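Catalytic domain of the nuclear inclusion protein A (nia) (Tobacco etch virus, PDB 1LVM) probably cleaves peptide bonds of viral polyproteins as a chymotrypsin-like cysteine protease of family C4, here held in complex with a peptide product. Local coordinates at residues Asn184-Ser189 / Gly220-Phe225; Trp148-Gln153 / Gly173-Ser178. The protein carries 1 engineered substitution. One frame throughout, in Å; residues are numbered along the deposited sequence.

Contact 1: residues Asn184-Ser189 / Gly220-Phe225; sequences NNYFTS and GGHKVF
Tyr186 and His222 make the whole direct contact between 184-189 and 220-225, one ring against the other across backbones whose nearest CA atoms, those same two residues', are 10.5 Å apart. The touching is done by one side of the phenol: Tyr186 CE2 lies 3.7 Å from His222 CE1, and the outer ring atoms follow, with Tyr186 CZ 3.9 Å from His222 CE1. The imidazole offers its CE1 and NE2 end, NE2 lying 3.8 Å from Tyr186 CE2. With ring planes at 64° and centroids 4.9 Å apart, the pair is oblique, neither a stack nor a T-shape. Each ring extends into the gap because its CG lies opposite the carbonyl carbon and beside the backbone N, at a chi1 of -65° for Tyr186 and -75° for His222.

The strand carrying Tyr186 belongs to the six-stranded antiparallel barrel of this chymotrypsin-type fold. His222 begins the second arm of a separate two-stranded hairpin, whose turn at Gly220 and Gly221 has the consecutive positive phi values of a type I' turn. Both rings serve the peptide site: Tyr186 OH hydrogen-bonds an acidic side chain of the bound peptide, as does Asn184 ND2. His222 ND1 bonds to the peptide backbone while NE2 bonds to Ser142 OG, so partners at both nitrogens fix the rotation of the imidazole.

Tight packing is confined to these two buried residues; the 77 Å² buried between the segments is theirs. Gly221, at the hairpin turn, is exposed, and so is Lys223, whose extended side chain keeps at least 11.3 Å between its atoms and 184-189. The next residue, Val224, is buried again and packs on an aromatic side chain of the peptide.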
loop_
_atom_site.group_PDB
_atom_site.type_symbol
_atom_site.label_atom_id
_atom_site.label_comp_id
_atom_site.label_asym_id
_atom_site.label_seq_id
_atom_site.Cartn_x
_atom_site.Cartn_y
_atom_site.Cartn_z
ATOM N N ASN A 184 0.409 16.366 -8.304
ATOM C CA ASN A 184 -0.560 16.067 -7.200
ATOM C C ASN A 184 -0.534 14.544 -7.008
ATOM O O ASN A 184 -0.674 13.864 -7.988
ATOM C CB ASN A 184 -1.974 16.424 -7.581
ATOM C CG ASN A 184 -2.154 17.879 -7.694
ATOM O OD1 ASN A 184 -1.640 18.637 -6.873
ATOM N ND2 ASN A 184 -2.872 18.299 -8.708
ATOM N N ASN A 185 -0.417 14.070 -5.772
ATOM C CA ASN A 185 -0.327 12.617 -5.517
ATOM C C ASN A 185 -1.589 12.150 -4.816
ATOM O O ASN A 185 -2.284 12.941 -4.165
ATOM C CB ASN A 185 0.929 12.301 -4.703
ATOM C CG ASN A 185 2.218 12.399 -5.556
ATOM O OD1 ASN A 185 3.322 12.607 -5.039
ATOM N ND2 ASN A 185 2.070 12.247 -6.855
ATOM N N TYR A 186 -1.898 10.871 -4.977
ATOM C CA TYR A 186 -3.104 10.320 -4.415
ATOM C C TYR A 186 -2.860 8.940 -3.778
ATOM O O TYR A 186 -2.166 8.113 -4.353
ATOM C CB TYR A 186 -4.152 10.135 -5.528
ATOM C CG TYR A 186 -4.624 11.493 -6.159
ATOM C CD1 TYR A 186 -3.885 12.115 -7.193
ATOM C CD2 TYR A 186 -5.762 12.115 -5.702
ATOM C CE1 TYR A 186 -4.302 13.341 -7.736
ATOM C CE2 TYR A 186 -6.189 13.368 -6.244
ATOM C CZ TYR A 186 -5.456 13.959 -7.253
ATOM O OH TYR A 186 -5.913 15.182 -7.775
ATOM N N PHE A 187 -3.444 8.740 -2.600
ATOM C CA PHE A 187 -3.344 7.415 -2.003
ATOM C C PHE A 187 -4.762 6.862 -1.869
ATOM O O PHE A 187 -5.764 7.591 -1.849
ATOM C CB PHE A 187 -2.591 7.469 -0.633
ATOM C CG PHE A 187 -3.329 8.132 0.516
ATOM C CD1 PHE A 187 -4.206 7.444 1.310
ATOM C CD2 PHE A 187 -3.032 9.495 0.856
ATOM C CE1 PHE A 187 -4.789 8.073 2.444
ATOM C CE2 PHE A 187 -3.585 10.116 1.954
ATOM C CZ PHE A 187 -4.473 9.413 2.769
ATOM N N THR A 188 -4.849 5.545 -1.782
ATOM C CA THR A 188 -6.121 4.913 -1.598
ATOM C C THR A 188 -6.303 4.792 -0.103
ATOM O O THR A 188 -5.446 4.237 0.612
ATOM C CB THR A 188 -6.102 3.498 -2.233
ATOM O OG1 THR A 188 -5.930 3.634 -3.655
ATOM C CG2 THR A 188 -7.365 2.741 -1.911
ATOM N N SER A 189 -7.396 5.364 0.385
ATOM C CA SER A 189 -7.713 5.334 1.778
ATOM C C SER A 189 -8.081 3.939 2.344
ATOM O O SER A 189 -8.630 3.044 1.655
ATOM C CB SER A 189 -8.875 6.299 2.080
ATOM O OG SER A 189 -10.063 5.866 1.408
ATOM N N GLY A 220 -13.376 6.087 -7.577
ATOM C CA GLY A 220 -13.437 7.261 -6.738
ATOM C C GLY A 220 -13.545 8.570 -7.504
ATOM O O GLY A 220 -13.015 9.580 -7.079
ATOM N N GLY A 221 -14.206 8.551 -8.651
ATOM C CA GLY A 221 -14.394 9.778 -9.408
ATOM C C GLY A 221 -13.260 10.231 -10.280
ATOM O O GLY A 221 -13.285 11.341 -10.809
ATOM N N HIS A 222 -12.263 9.374 -10.438
ATOM C CA HIS A 222 -11.081 9.667 -11.250
ATOM C C HIS A 222 -10.889 8.555 -12.291
ATOM O O HIS A 222 -11.136 7.383 -11.998
ATOM C CB HIS A 222 -9.808 9.666 -10.370
ATOM C CG HIS A 222 -9.639 10.876 -9.487
ATOM N ND1 HIS A 222 -8.894 11.968 -9.875
ATOM C CD2 HIS A 222 -10.007 11.107 -8.190
ATOM C CE1 HIS A 222 -8.803 12.825 -8.865
ATOM N NE2 HIS A 222 -9.469 12.326 -7.835
ATOM N N LYS A 223 -10.451 8.910 -13.498
ATOM C CA LYS A 223 -10.118 7.870 -14.459
ATOM C C LYS A 223 -8.609 7.647 -14.194
ATOM O O LYS A 223 -7.798 8.593 -14.194
ATOM C CB LYS A 223 -10.333 8.368 -15.889
ATOM C CG LYS A 223 -10.291 7.283 -16.946
ATOM C CD LYS A 223 -10.313 7.915 -18.334
ATOM C CE LYS A 223 -10.491 6.872 -19.407
ATOM N NZ LYS A 223 -10.673 7.525 -20.725
ATOM N N VAL A 224 -8.224 6.391 -13.933
ATOM C CA VAL A 224 -6.851 6.092 -13.665
ATOM C C VAL A 224 -6.290 5.128 -14.722
ATOM O O VAL A 224 -6.903 4.111 -15.001
ATOM C CB VAL A 224 -6.655 5.405 -12.249
ATOM C CG1 VAL A 224 -5.126 5.458 -11.877
ATOM C CG2 VAL A 224 -7.542 6.099 -11.185
ATOM N N PHE A 225 -5.165 5.495 -15.313
ATOM C CA PHE A 225 -4.539 4.648 -16.308
ATOM C C PHE A 225 -3.442 3.799 -15.700
ATOM O O PHE A 225 -2.774 4.210 -14.765
ATOM C CB PHE A 225 -3.917 5.478 -17.411
ATOM C CG PHE A 225 -4.906 6.282 -18.188
ATOM C CD1 PHE A 225 -5.349 7.510 -17.707
ATOM C CD2 PHE A 225 -5.430 5.795 -19.393
ATOM C CE1 PHE A 225 -6.307 8.253 -18.408
ATOM C CE2 PHE A 225 -6.402 6.542 -20.109
ATOM C CZ PHE A 225 -6.833 7.770 -19.608
#

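Contact 2: residues Trp148-Gln153 / Gly173-Ser178; sequences WKHWIQ and GIHSAS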
loop_
_atom_site.group_PDB
_atom_site.type_symbol
_atom_site.label_atom_id
_atom_site.label_comp_id
_atom_site.label_asym_id
_atom_site.label_seq_id
_atom_site.Cartn_x
_atom_site.Cartn_y
_atom_site.Cartn_z
ATOM N N TRP A 148 -7.309 9.942 -1.612
ATOM C CA TRP A 148 -6.998 11.145 -0.782
ATOM C C TRP A 148 -5.752 11.758 -1.369
ATOM O O TRP A 148 -4.889 11.075 -1.891
ATOM C CB TRP A 148 -6.771 10.809 0.689
ATOM C CG TRP A 148 -8.043 10.647 1.430
ATOM C CD1 TRP A 148 -9.077 9.800 1.111
ATOM C CD2 TRP A 148 -8.445 11.356 2.611
ATOM N NE1 TRP A 148 -10.076 9.942 2.012
ATOM C CE2 TRP A 148 -9.717 10.893 2.947
ATOM C CE3 TRP A 148 -7.837 12.354 3.416
ATOM C CZ2 TRP A 148 -10.415 11.373 4.042
ATOM C CZ3 TRP A 148 -8.547 12.843 4.542
ATOM C CH2 TRP A 148 -9.813 12.344 4.830
ATOM N N LYS A 149 -5.667 13.089 -1.320
ATOM C CA LYS A 149 -4.517 13.806 -1.842
ATOM C C LYS A 149 -3.385 13.872 -0.829
ATOM O O LYS A 149 -3.613 14.004 0.380
ATOM C CB LYS A 149 -4.925 15.286 -2.142
ATOM C CG LYS A 149 -6.129 15.499 -3.141
ATOM C CD LYS A 149 -6.465 17.082 -3.364
ATOM C CE LYS A 149 -7.714 17.428 -4.228
ATOM N NZ LYS A 149 -8.084 18.943 -4.223
ATOM N N HIS A 150 -2.156 13.850 -1.336
ATOM C CA HIS A 150 -1.033 14.028 -0.452
ATOM C C HIS A 150 0.023 14.723 -1.278
ATOM O O HIS A 150 -0.038 14.679 -2.513
ATOM C CB HIS A 150 -0.555 12.681 0.187
ATOM C CG HIS A 150 0.354 11.859 -0.677
ATOM N ND1 HIS A 150 -0.065 10.695 -1.307
ATOM C CD2 HIS A 150 1.658 12.028 -1.011
ATOM C CE1 HIS A 150 0.951 10.187 -1.997
ATOM N NE2 HIS A 150 2.008 10.981 -1.834
ATOM N N TRP A 151 0.955 15.438 -0.603
ATOM C CA TRP A 151 2.006 16.146 -1.318
ATOM C C TRP A 151 3.422 15.656 -0.997
ATOM O O TRP A 151 4.365 16.434 -0.871
ATOM C CB TRP A 151 1.846 17.665 -1.054
ATOM C CG TRP A 151 0.596 18.195 -1.682
ATOM C CD1 TRP A 151 0.486 18.756 -2.915
ATOM C CD2 TRP A 151 -0.753 18.177 -1.132
ATOM N NE1 TRP A 151 -0.831 19.087 -3.175
ATOM C CE2 TRP A 151 -1.605 18.752 -2.101
ATOM C CE3 TRP A 151 -1.307 17.735 0.060
ATOM C CZ2 TRP A 151 -2.969 18.900 -1.908
ATOM C CZ3 TRP A 151 -2.685 17.883 0.253
ATOM C CH2 TRP A 151 -3.492 18.460 -0.725
ATOM N N ILE A 152 3.576 14.344 -0.854
ATOM C CA ILE A 152 4.905 13.767 -0.642
ATOM C C ILE A 152 5.521 13.289 -1.943
ATOM O O ILE A 152 4.897 12.524 -2.660
ATOM C CB ILE A 152 4.802 12.597 0.337
ATOM C CG1 ILE A 152 4.226 13.155 1.643
ATOM C CG2 ILE A 152 6.184 11.898 0.489
ATOM C CD1 ILE A 152 3.694 12.088 2.672
ATOM N N GLN A 153 6.760 13.696 -2.243
ATOM C CA GLN A 153 7.395 13.279 -3.499
ATOM C C GLN A 153 7.556 11.769 -3.500
ATOM O O GLN A 153 8.078 11.210 -2.572
ATOM C CB GLN A 153 8.770 13.904 -3.618
ATOM C CG GLN A 153 8.840 15.095 -4.458
ATOM C CD GLN A 153 10.181 15.145 -5.097
ATOM O OE1 GLN A 153 11.193 15.075 -4.406
ATOM N NE2 GLN A 153 10.216 15.239 -6.423
ATOM N N GLY A 173 -3.677 4.627 4.701
ATOM C CA GLY A 173 -3.864 4.314 3.270
ATOM C C GLY A 173 -2.610 3.859 2.605
ATOM O O GLY A 173 -1.563 3.739 3.297
ATOM N N ILE A 174 -2.657 3.636 1.277
ATOM C CA ILE A 174 -1.476 3.220 0.555
ATOM C C ILE A 174 -1.287 4.050 -0.692
ATOM O O ILE A 174 -2.239 4.391 -1.346
ATOM C CB ILE A 174 -1.541 1.684 0.142
ATOM C CG1 ILE A 174 -2.755 1.423 -0.794
ATOM C CG2 ILE A 174 -1.695 0.802 1.440
ATOM C CD1 ILE A 174 -2.732 -0.125 -1.212
ATOM N N HIS A 175 -0.047 4.346 -1.040
ATOM C CA HIS A 175 0.162 5.207 -2.210
ATOM C C HIS A 175 -0.373 4.522 -3.486
ATOM O O HIS A 175 -0.131 3.339 -3.699
ATOM C CB HIS A 175 1.634 5.502 -2.400
ATOM C CG HIS A 175 1.895 6.377 -3.597
ATOM N ND1 HIS A 175 1.321 7.622 -3.722
ATOM C CD2 HIS A 175 2.566 6.146 -4.746
ATOM C CE1 HIS A 175 1.616 8.112 -4.911
ATOM N NE2 HIS A 175 2.367 7.238 -5.552
ATOM N N SER A 176 -1.045 5.275 -4.360
ATOM C CA SER A 176 -1.572 4.673 -5.604
ATOM C C SER A 176 -1.235 5.381 -6.890
ATOM O O SER A 176 -0.803 4.769 -7.894
ATOM C CB SER A 176 -3.122 4.597 -5.592
ATOM O OG SER A 176 -3.605 3.556 -4.787
ATOM N N ALA A 177 -1.351 6.704 -6.880
ATOM C CA ALA A 177 -1.234 7.329 -8.214
ATOM C C ALA A 177 -0.856 8.799 -8.201
ATOM O O ALA A 177 -0.791 9.413 -7.158
ATOM C CB ALA A 177 -2.643 7.176 -8.920
ATOM N N SER A 178 -0.609 9.335 -9.392
ATOM C CA SER A 178 -0.302 10.738 -9.533
ATOM C C SER A 178 -0.993 11.274 -10.794
ATOM O O SER A 178 -1.469 10.468 -11.628
ATOM C CB SER A 178 1.213 10.918 -9.635
ATOM O OG SER A 178 1.512 12.297 -9.663
#
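The backbones at His150 and His175 stay 9.1 Å apart between CA atoms, a spacing explained by strand 185-189, which lies between 147-150 and 171-179 in the sheet. The two imidazoles bridge that distance rim to rim, their planes at 72° and neither lying over the other's face. His150 leads with CE1, 3.1 Å from His175 ND1, which sits near the plane of the His150 ring at its edge; His150 CE1 is also 3.6 Å from His175 CE1. The side chains cross at about a right angle. In His175 the CA-CB bond points past 148-153 rather than at it, and with CG opposite the backbone N (chi1 180°) the ring still reaches His150.

These strands are walls of the closed antiparallel barrel, and 171-179 departs from regularity just after His175: two residues, Ser176 and Ala177, stand opposite the single Tyr186 of strand 185-189, which makes a classic beta bulge. Ala177 N comes back over one face of the His175 ring, 3.8 Å above its plane and offset toward the rim.

Each NE2, one bond from the touching CE1, has its own partner. His150 NE2 gives a weak, bent bond to Ile152 O (3.4 Å), whereas His175 NE2 hydrogen-bonds a polar side chain of the bound peptide, which makes His150 a second-shell neighbour of that interaction. Ile117 and Phe187 pack on His150, and Thr154 touches His175.

In the fold
Contacts 1 and 2 lie 8 Å apart between centres and meet in the barrel sheet through 184-189, 148-153 and 173-178, with 220-225 outside it. Their segments join directly: Phe187 O is 2.8 Å from Trp148 N, a probable backbone hydrogen bond, and Thr188 OG1 is 2.6 Å from Ser176 OG on the other flank. The bound peptide connects them functionally. It pairs antiparallel with Ala177 and Ser178 of contact 2 and parallel with Val224 and Phe225 of contact 1, so it is held between barrel and hairpin. Contact 1 presents Tyr186 to an acidic peptide side chain and contact 2 presents His175 to a polar one, consistent with separate recognition pockets along the substrate.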